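Local atomic coordinates of geranylgeranyl pyrophosphate synthase (Corynebacterium glutamicum, PDB entry 3LK5), a protein that probably condenses allylic prenyl diphosphates with isopentenyl diphosphate in isoprenoid biosynthesis, with magnesium ions as cofactor. Residues A35-I40 with H53-V58; D257-V262 with E331-R336; Q291-D294 with A300-A303. All coordinates share one frame; numbering follows the deposited sequence.

In the fold
All three contacts join one helix to another, as expected of a chain with no strand. Contact 1 ties helix 21-43 to helix 45-59 at the surface, on the opposite side of the chain's centre from the other two, and consists of a single pair of opposite charges. Contacts 2 and 3 are buried and mainly apolar: a leucine against a valine between helices 236-263 and 329-347, and two alanines where helices 284-296 and 298-307 meet at a corner. Contact 3 is nested inside the loop that contact 2 closes, and the two touch through a salt bridge, Arg292 NE to Glu332 OE1. An acidic side chain borders each apolar pair.

Contact 1 of 3, residues A35-I40 with H53-V58; sequences AQELTI and HLRSFV
Two consecutive helices, 21-43 and 45-59, stand well apart where residues 35-40 face residues 53-58: the closest alpha carbons, Glu37 CA and Arg55 CA, are 10.6 Å from each other. Within 35-40 the helix is kinked, since the N atoms of Leu38 and Thr39 lack a bond to the preceding turn. Only long side chains can span such a gap, and Glu37 and Arg55 both suit the place. Arg55 leaves its helix toward the other segment with CG anti to the backbone N (chi1 178°) and runs extended to NE, carrying its guanidinium across. Glu37, also extended beyond CG, brings OE2 to 3.4 Å from Arg55 NH1. The carboxylate and guanidinium planes are turned 49° apart, and OE2 lies well out of the guanidinium plane, so no N-H points at it and the attraction is one of charge alone. The stronger polar partner of Arg55 is Asp34, which also forms a salt bridge with NH1, so two acids of helix 21-43 share one end of the guanidinium. Buried Ile40 and Leu54 instead meet Trp158 of helix 144-164. The arrangement is a surface salt bridge across an N-terminal helical hairpin, in the all-helical fold of the polyprenyl synthases.

Contact 2 of 3, residues D257-V262 with E331-R336; sequences DDLLGV and EEVEQR
Leu259 and Val333 reach toward each other tip to tip from neighbouring helices, 236-263 and 329-347, whose alpha carbons at these two positions are 8.1 Å apart. The CG1 methyl of Val333 does the touching: anti to the backbone N (chi1 173°), it extends to the fork of the leucine, 3.8 Å from Leu259 CG and 3.8 Å from Leu259 CD2. A branched leucine opposite a short valine suits this spacing, because the two-armed end of the leucine receives a single valine methyl. Glu334 comes in at an angle to the leucine. Chi1 (-68°) puts Glu334 CG 3.7 Å from Leu259 CD1, and a bend at chi2 (-89°) brings the carboxylate to the same methyl, Glu334 OE2 lying 3.4 Å from Leu259 CD1. Glu334 was modelled in two conformations, so this approach holds for one of them and is less certain than the Leu259-Val333 contact. In this conformation OE2 finds its polar partner elsewhere, in a salt bridge with Arg256. Leu285 of helix 284-296 and Ile337 also meet Leu259, while Leu255 packs on Val333. The result is an apolar helix-helix contact joining helix 236-263 to helix 329-347 within the all-helical polyprenyl synthase fold.

Contact 3 of 3, residues Q291-D294 with A300-A303; sequences QRAD and AATA
A tight corner between consecutive helices, in which helix 284-296 gives way to helix 298-307 after a very short link, brings Ala293 against Ala301. Their alpha carbons, Ala293 CA and Ala301 CA, are just 4.9 Å apart, a spacing that leaves room between the backbones for little more than methyl groups. Alanine suits both positions for that reason. Each beta carbon points toward the other segment, and Ala293 CB meets Ala301 CB at 3.7 Å; the Ala293 methyl also lies 3.8 Å from Ala301 CA, so it rests against the backbone of the second helix as well as its side chain. Asp294 leaves its own helix in the direction away from residues 300-303, yet its carboxylate turns back: with CG beside the backbone N and anti to the carbonyl carbon (chi1 -84°), Asp294 OD1 comes to 3.2 Å from Ala301 CB. That oxygen also forms a salt bridge with Arg305, one turn further along helix 298-307. Ala300 and Ala303 of the second helix touch His323 of helix 314-326. The Ala301 methyl is thus covered by another methyl and by a carboxylate oxygen whose charge is paired elsewhere. Two kinds of force therefore join the helices: apolar contact in the buried angle of the turn, and charge attraction between Asp294 and Arg305 at its exposed margin.

Contact 1 of 3, residues A35-I40 with H53-V58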
loop_
_atom_site.group_PDB
_atom_site.type_symbol
_atom_site.label_atom_id
_atom_site.label_comp_id
_atom_site.label_asym_id
_atom_site.label_seq_id
_atom_site.Cartn_x
_atom_site.Cartn_y
_atom_site.Cartn_z
ATOM N N ALA A 35 -18.839 -6.803 1.814
ATOM C CA ALA A 35 -18.341 -7.858 2.662
ATOM C C ALA A 35 -17.383 -7.379 3.765
ATOM O O ALA A 35 -17.175 -8.116 4.749
ATOM C CB ALA A 35 -17.688 -8.956 1.840
ATOM N N GLN A 36 -16.799 -6.194 3.601
ATOM C CA GLN A 36 -15.868 -5.631 4.601
ATOM C C GLN A 36 -16.581 -4.858 5.709
ATOM O O GLN A 36 -15.950 -4.490 6.689
ATOM C CB GLN A 36 -14.868 -4.656 3.947
ATOM C CG GLN A 36 -14.194 -5.114 2.586
ATOM C CD GLN A 36 -13.601 -6.523 2.611
ATOM O OE1 GLN A 36 -12.751 -6.820 3.450
ATOM N NE2 GLN A 36 -14.096 -7.427 1.706
ATOM N N GLU A 37 -17.875 -4.587 5.544
ATOM C CA GLU A 37 -18.560 -3.701 6.478
ATOM C C GLU A 37 -18.528 -4.133 7.941
ATOM O O GLU A 37 -18.242 -3.310 8.795
ATOM C CB GLU A 37 -19.982 -3.448 6.018
ATOM C CG GLU A 37 -20.022 -2.603 4.761
ATOM C CD GLU A 37 -21.444 -2.438 4.252
ATOM O OE1 GLU A 37 -22.381 -2.974 4.882
ATOM O OE2 GLU A 37 -21.614 -1.770 3.247
ATOM N N LEU A 38 -18.820 -5.395 8.225
ATOM C CA LEU A 38 -18.816 -5.883 9.604
ATOM C C LEU A 38 -17.464 -5.738 10.288
ATOM O O LEU A 38 -17.385 -5.292 11.433
ATOM C CB LEU A 38 -19.305 -7.338 9.676
ATOM C CG LEU A 38 -20.836 -7.516 9.645
ATOM C CD1 LEU A 38 -21.200 -8.968 9.412
ATOM C CD2 LEU A 38 -21.506 -7.022 10.954
ATOM N N THR A 39 -16.402 -6.149 9.596
ATOM C CA THR A 39 -15.042 -6.054 10.152
ATOM C C THR A 39 -14.671 -4.620 10.451
ATOM O O THR A 39 -14.091 -4.325 11.489
ATOM C CB THR A 39 -13.996 -6.600 9.152
ATOM O OG1 THR A 39 -14.303 -7.979 8.905
ATOM C CG2 THR A 39 -12.567 -6.452 9.759
ATOM N N ILE A 40 -14.999 -3.725 9.533
ATOM C CA ILE A 40 -14.686 -2.317 9.713
ATOM C C ILE A 40 -15.492 -1.741 10.910
ATOM O O ILE A 40 -14.952 -0.979 11.736
ATOM C CB ILE A 40 -14.946 -1.528 8.398
ATOM C CG1 ILE A 40 -13.921 -1.931 7.275
ATOM C CG2 ILE A 40 -14.891 -0.005 8.605
ATOM C CD1 ILE A 40 -12.445 -1.642 7.677
ATOM N N HIS A 53 -16.251 6.807 2.408
ATOM C CA HIS A 53 -15.674 7.747 1.452
ATOM C C HIS A 53 -14.870 7.029 0.390
ATOM O O HIS A 53 -14.921 7.389 -0.808
ATOM C CB HIS A 53 -14.807 8.780 2.183
ATOM C CG HIS A 53 -15.604 9.767 2.980
ATOM N ND1 HIS A 53 -16.635 10.497 2.425
ATOM C CD2 HIS A 53 -15.529 10.152 4.277
ATOM C CE1 HIS A 53 -17.168 11.282 3.352
ATOM N NE2 HIS A 53 -16.511 11.093 4.481
ATOM N N LEU A 54 -14.129 5.996 0.805
ATOM C CA LEU A 54 -13.372 5.209 -0.161
ATOM C C LEU A 54 -14.342 4.465 -1.092
ATOM O O LEU A 54 -14.125 4.398 -2.305
ATOM C CB LEU A 54 -12.415 4.220 0.584
ATOM C CG LEU A 54 -11.676 3.208 -0.302
ATOM C CD1 LEU A 54 -10.812 3.912 -1.335
ATOM C CD2 LEU A 54 -10.830 2.204 0.533
ATOM N N ARG A 55 -15.397 3.906 -0.502
ATOM C CA ARG A 55 -16.433 3.185 -1.248
ATOM C C ARG A 55 -17.049 4.063 -2.333
ATOM O O ARG A 55 -17.153 3.629 -3.496
ATOM C CB ARG A 55 -17.525 2.684 -0.312
ATOM C CG ARG A 55 -18.658 1.964 -1.053
ATOM C CD ARG A 55 -19.844 1.683 -0.141
ATOM N NE ARG A 55 -20.929 1.018 -0.880
ATOM C CZ ARG A 55 -21.225 -0.274 -0.753
ATOM N NH1 ARG A 55 -20.555 -1.045 0.100
ATOM N NH2 ARG A 55 -22.217 -0.794 -1.462
ATOM N N SER A 56 -17.466 5.285 -1.969
ATOM C CA SER A 56 -17.996 6.222 -2.960
ATOM C C SER A 56 -17.003 6.490 -4.075
ATOM O O SER A 56 -17.378 6.538 -5.260
ATOM C CB SER A 56 -18.419 7.558 -2.333
ATOM O OG SER A 56 -19.442 7.330 -1.393
ATOM N N PHE A 57 -15.738 6.681 -3.706
ATOM C CA PHE A 57 -14.724 7.010 -4.694
ATOM C C PHE A 57 -14.519 5.865 -5.702
ATOM O O PHE A 57 -14.420 6.094 -6.908
ATOM C CB PHE A 57 -13.413 7.370 -3.980
ATOM C CG PHE A 57 -12.314 7.821 -4.887
ATOM C CD1 PHE A 57 -12.336 9.105 -5.462
ATOM C CD2 PHE A 57 -11.236 6.988 -5.154
ATOM C CE1 PHE A 57 -11.305 9.533 -6.310
ATOM C CE2 PHE A 57 -10.205 7.390 -6.005
ATOM C CZ PHE A 57 -10.222 8.671 -6.580
ATOM N N VAL A 58 -14.496 4.634 -5.191
ATOM C CA VAL A 58 -14.223 3.440 -6.006
ATOM C C VAL A 58 -15.445 3.134 -6.891
ATOM O O VAL A 58 -15.321 2.779 -8.082
ATOM C CB VAL A 58 -13.929 2.220 -5.048
ATOM C CG1 VAL A 58 -13.932 0.889 -5.798
ATOM C CG2 VAL A 58 -12.574 2.426 -4.348
#

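Contact 2 of 3, residues D257-V262 with E331-R336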
loop_
_atom_site.group_PDB
_atom_site.type_symbol
_atom_site.label_atom_id
_atom_site.label_comp_id
_atom_site.label_asym_id
_atom_site.label_seq_id
_atom_site.Cartn_x
_atom_site.Cartn_y
_atom_site.Cartn_z
ATOM N N ASP A 257 -3.304 11.516 -23.876
ATOM C CA ASP A 257 -3.728 12.147 -22.630
ATOM C C ASP A 257 -2.957 13.472 -22.355
ATOM O O ASP A 257 -3.550 14.453 -21.872
ATOM C CB ASP A 257 -3.575 11.152 -21.451
ATOM C CG ASP A 257 -4.817 10.261 -21.261
ATOM O OD1 ASP A 257 -5.760 10.295 -22.096
ATOM O OD2 ASP A 257 -4.860 9.504 -20.260
ATOM N N ASP A 258 -1.658 13.484 -22.684
ATOM C CA ASP A 258 -0.861 14.707 -22.580
ATOM C C ASP A 258 -1.406 15.794 -23.528
ATOM O O ASP A 258 -1.537 16.935 -23.117
ATOM C CB ASP A 258 0.595 14.468 -22.923
ATOM C CG ASP A 258 1.288 13.472 -22.001
ATOM O OD1 ASP A 258 0.835 13.220 -20.856
ATOM O OD2 ASP A 258 2.318 12.957 -22.438
ATOM N N LEU A 259 -1.756 15.435 -24.765
ATOM C CA LEU A 259 -2.288 16.442 -25.694
ATOM C C LEU A 259 -3.621 16.969 -25.193
ATOM O O LEU A 259 -3.845 18.192 -25.179
ATOM C CB LEU A 259 -2.394 15.903 -27.124
ATOM C CG LEU A 259 -1.083 15.505 -27.807
ATOM C CD1 LEU A 259 -1.331 15.010 -29.230
ATOM C CD2 LEU A 259 -0.071 16.709 -27.852
ATOM N N LEU A 260 -4.487 16.063 -24.709
ATOM C CA LEU A 260 -5.768 16.495 -24.135
ATOM C C LEU A 260 -5.594 17.391 -22.908
ATOM O O LEU A 260 -6.387 18.304 -22.707
ATOM C CB LEU A 260 -6.687 15.304 -23.770
ATOM C CG LEU A 260 -7.290 14.524 -24.946
ATOM C CD1 LEU A 260 -7.908 13.208 -24.402
ATOM C CD2 LEU A 260 -8.311 15.349 -25.801
ATOM N N GLY A 261 -4.571 17.134 -22.096
ATOM C CA GLY A 261 -4.340 17.924 -20.864
ATOM C C GLY A 261 -3.904 19.362 -21.160
ATOM O O GLY A 261 -3.930 20.230 -20.279
ATOM N N VAL A 262 -3.536 19.622 -22.411
ATOM C CA VAL A 262 -3.182 20.979 -22.829
ATOM C C VAL A 262 -4.249 21.534 -23.794
ATOM O O VAL A 262 -4.758 22.664 -23.626
ATOM C CB VAL A 262 -1.764 20.958 -23.450
ATOM C CG1 VAL A 262 -1.433 22.289 -24.132
ATOM C CG2 VAL A 262 -0.752 20.664 -22.351
ATOM N N GLU A 331 2.441 18.418 -33.420
ATOM C CA GLU A 331 2.519 17.509 -34.553
ATOM C C GLU A 331 3.522 16.386 -34.393
ATOM O O GLU A 331 3.274 15.278 -34.850
ATOM C CB GLU A 331 2.696 18.258 -35.919
ATOM C CG GLU A 331 3.083 19.720 -35.853
ATOM C CD GLU A 331 1.973 20.647 -35.384
ATOM O OE1 GLU A 331 0.857 20.608 -35.958
ATOM O OE2 GLU A 331 2.231 21.434 -34.445
ATOM N N GLU A 332 4.672 16.642 -33.771
ATOM C CA GLU A 332 5.620 15.570 -33.520
ATOM C C GLU A 332 5.018 14.501 -32.566
ATOM O O GLU A 332 5.178 13.302 -32.767
ATOM C CB GLU A 332 6.923 16.150 -32.923
ATOM C CG GLU A 332 8.039 15.132 -32.802
ATOM C CD GLU A 332 9.426 15.760 -32.456
ATOM O OE1 GLU A 332 9.549 17.015 -32.325
ATOM O OE2 GLU A 332 10.392 14.969 -32.316
ATOM N N VAL A 333 4.307 14.947 -31.549
ATOM C CA VAL A 333 3.618 13.972 -30.673
ATOM C C VAL A 333 2.521 13.188 -31.412
ATOM O O VAL A 333 2.422 11.952 -31.262
ATOM C CB VAL A 333 3.096 14.673 -29.382
ATOM C CG1 VAL A 333 2.203 13.678 -28.526
ATOM C CG2 VAL A 333 4.345 15.222 -28.553
ATOM N N GLU A 334 1.729 13.883 -32.231
ATOM C CA GLU A 334 0.684 13.232 -33.030
ATOM C C GLU A 334 1.282 12.166 -33.963
ATOM O O GLU A 334 0.713 11.083 -34.102
ATOM C CB GLU A 334 -0.178 14.263 -33.793
ATOM C CG GLU A 334 -1.066 15.161 -32.887
ATOM C CD GLU A 334 -2.453 14.571 -32.595
ATOM O OE1 GLU A 334 -2.682 13.395 -32.972
ATOM O OE2 GLU A 334 -3.324 15.283 -32.006
ATOM N N GLN A 335 2.430 12.461 -34.586
ATOM C CA GLN A 335 3.122 11.460 -35.412
ATOM C C GLN A 335 3.532 10.222 -34.611
ATOM O O GLN A 335 3.404 9.090 -35.087
ATOM C CB GLN A 335 4.340 12.079 -36.148
ATOM C CG GLN A 335 3.925 13.019 -37.326
ATOM C CD GLN A 335 4.991 14.098 -37.718
ATOM O OE1 GLN A 335 4.667 15.070 -38.443
ATOM N NE2 GLN A 335 6.234 13.940 -37.226
ATOM N N ARG A 336 4.054 10.432 -33.410
ATOM C CA ARG A 336 4.425 9.299 -32.540
ATOM C C ARG A 336 3.194 8.450 -32.198
ATOM O O ARG A 336 3.264 7.219 -32.220
ATOM C CB ARG A 336 5.018 9.807 -31.232
ATOM C CG ARG A 336 6.426 10.328 -31.349
ATOM C CD ARG A 336 6.950 10.539 -29.953
ATOM N NE ARG A 336 8.246 11.194 -29.917
ATOM C CZ ARG A 336 9.105 11.028 -28.914
ATOM N NH1 ARG A 336 8.801 10.228 -27.873
ATOM N NH2 ARG A 336 10.263 11.672 -28.943
#

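Contact 3 of 3, residues Q291-D294 with A300-A303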
loop_
_atom_site.group_PDB
_atom_site.type_symbol
_atom_site.label_atom_id
_atom_site.label_comp_id
_atom_site.label_asym_id
_atom_site.label_seq_id
_atom_site.Cartn_x
_atom_site.Cartn_y
_atom_site.Cartn_z
ATOM N N GLN A 291 12.878 21.806 -26.291
ATOM C CA GLN A 291 13.932 21.465 -27.265
ATOM C C GLN A 291 13.839 22.365 -28.514
ATOM O O GLN A 291 14.821 22.970 -28.980
ATOM C CB GLN A 291 13.719 20.014 -27.675
ATOM C CG GLN A 291 14.878 19.266 -28.256
ATOM C CD GLN A 291 14.724 17.757 -28.036
ATOM O OE1 GLN A 291 14.941 17.255 -26.921
ATOM N NE2 GLN A 291 14.373 17.033 -29.100
ATOM N N ARG A 292 12.635 22.450 -29.061
ATOM C CA ARG A 292 12.411 23.235 -30.265
ATOM C C ARG A 292 12.448 24.737 -30.034
ATOM O O ARG A 292 13.046 25.472 -30.828
ATOM C CB ARG A 292 11.056 22.845 -30.852
ATOM C CG ARG A 292 10.974 21.450 -31.339
ATOM C CD ARG A 292 9.519 21.131 -31.652
ATOM N NE ARG A 292 9.484 19.990 -32.533
ATOM C CZ ARG A 292 9.506 20.087 -33.854
ATOM N NH1 ARG A 292 9.503 21.273 -34.442
ATOM N NH2 ARG A 292 9.490 18.992 -34.584
ATOM N N ALA A 293 11.823 25.214 -28.959
ATOM C CA ALA A 293 11.717 26.659 -28.710
ATOM C C ALA A 293 13.086 27.279 -28.471
ATOM O O ALA A 293 13.331 28.447 -28.868
ATOM C CB ALA A 293 10.826 26.946 -27.524
ATOM N N ASP A 294 13.959 26.513 -27.805
ATOM C CA ASP A 294 15.358 26.934 -27.605
ATOM C C ASP A 294 16.031 27.267 -28.932
ATOM O O ASP A 294 16.887 28.146 -28.971
ATOM C CB ASP A 294 16.160 25.864 -26.849
ATOM C CG ASP A 294 15.994 25.962 -25.350
ATOM O OD1 ASP A 294 15.473 26.995 -24.854
ATOM O OD2 ASP A 294 16.377 24.995 -24.640
ATOM N N ALA A 300 10.152 32.938 -26.245
ATOM C CA ALA A 300 9.145 31.869 -26.088
ATOM C C ALA A 300 9.614 30.728 -25.156
ATOM O O ALA A 300 8.862 30.285 -24.261
ATOM C CB ALA A 300 8.748 31.326 -27.447
ATOM N N ALA A 301 10.842 30.238 -25.344
ATOM C CA ALA A 301 11.344 29.151 -24.455
ATOM C C ALA A 301 11.348 29.621 -23.006
ATOM O O ALA A 301 10.949 28.883 -22.106
ATOM C CB ALA A 301 12.730 28.691 -24.873
ATOM N N THR A 302 11.780 30.868 -22.795
ATOM C CA THR A 302 11.830 31.475 -21.463
ATOM C C THR A 302 10.450 31.575 -20.812
ATOM O O THR A 302 10.271 31.168 -19.639
ATOM C CB THR A 302 12.518 32.863 -21.535
ATOM O OG1 THR A 302 13.872 32.679 -21.963
ATOM C CG2 THR A 302 12.480 33.582 -20.186
ATOM N N ALA A 303 9.483 32.091 -21.579
ATOM C CA ALA A 303 8.072 32.187 -21.167
ATOM C C ALA A 303 7.456 30.829 -20.797
ATOM O O ALA A 303 6.778 30.720 -19.767
ATOM C CB ALA A 303 7.234 32.897 -22.255
#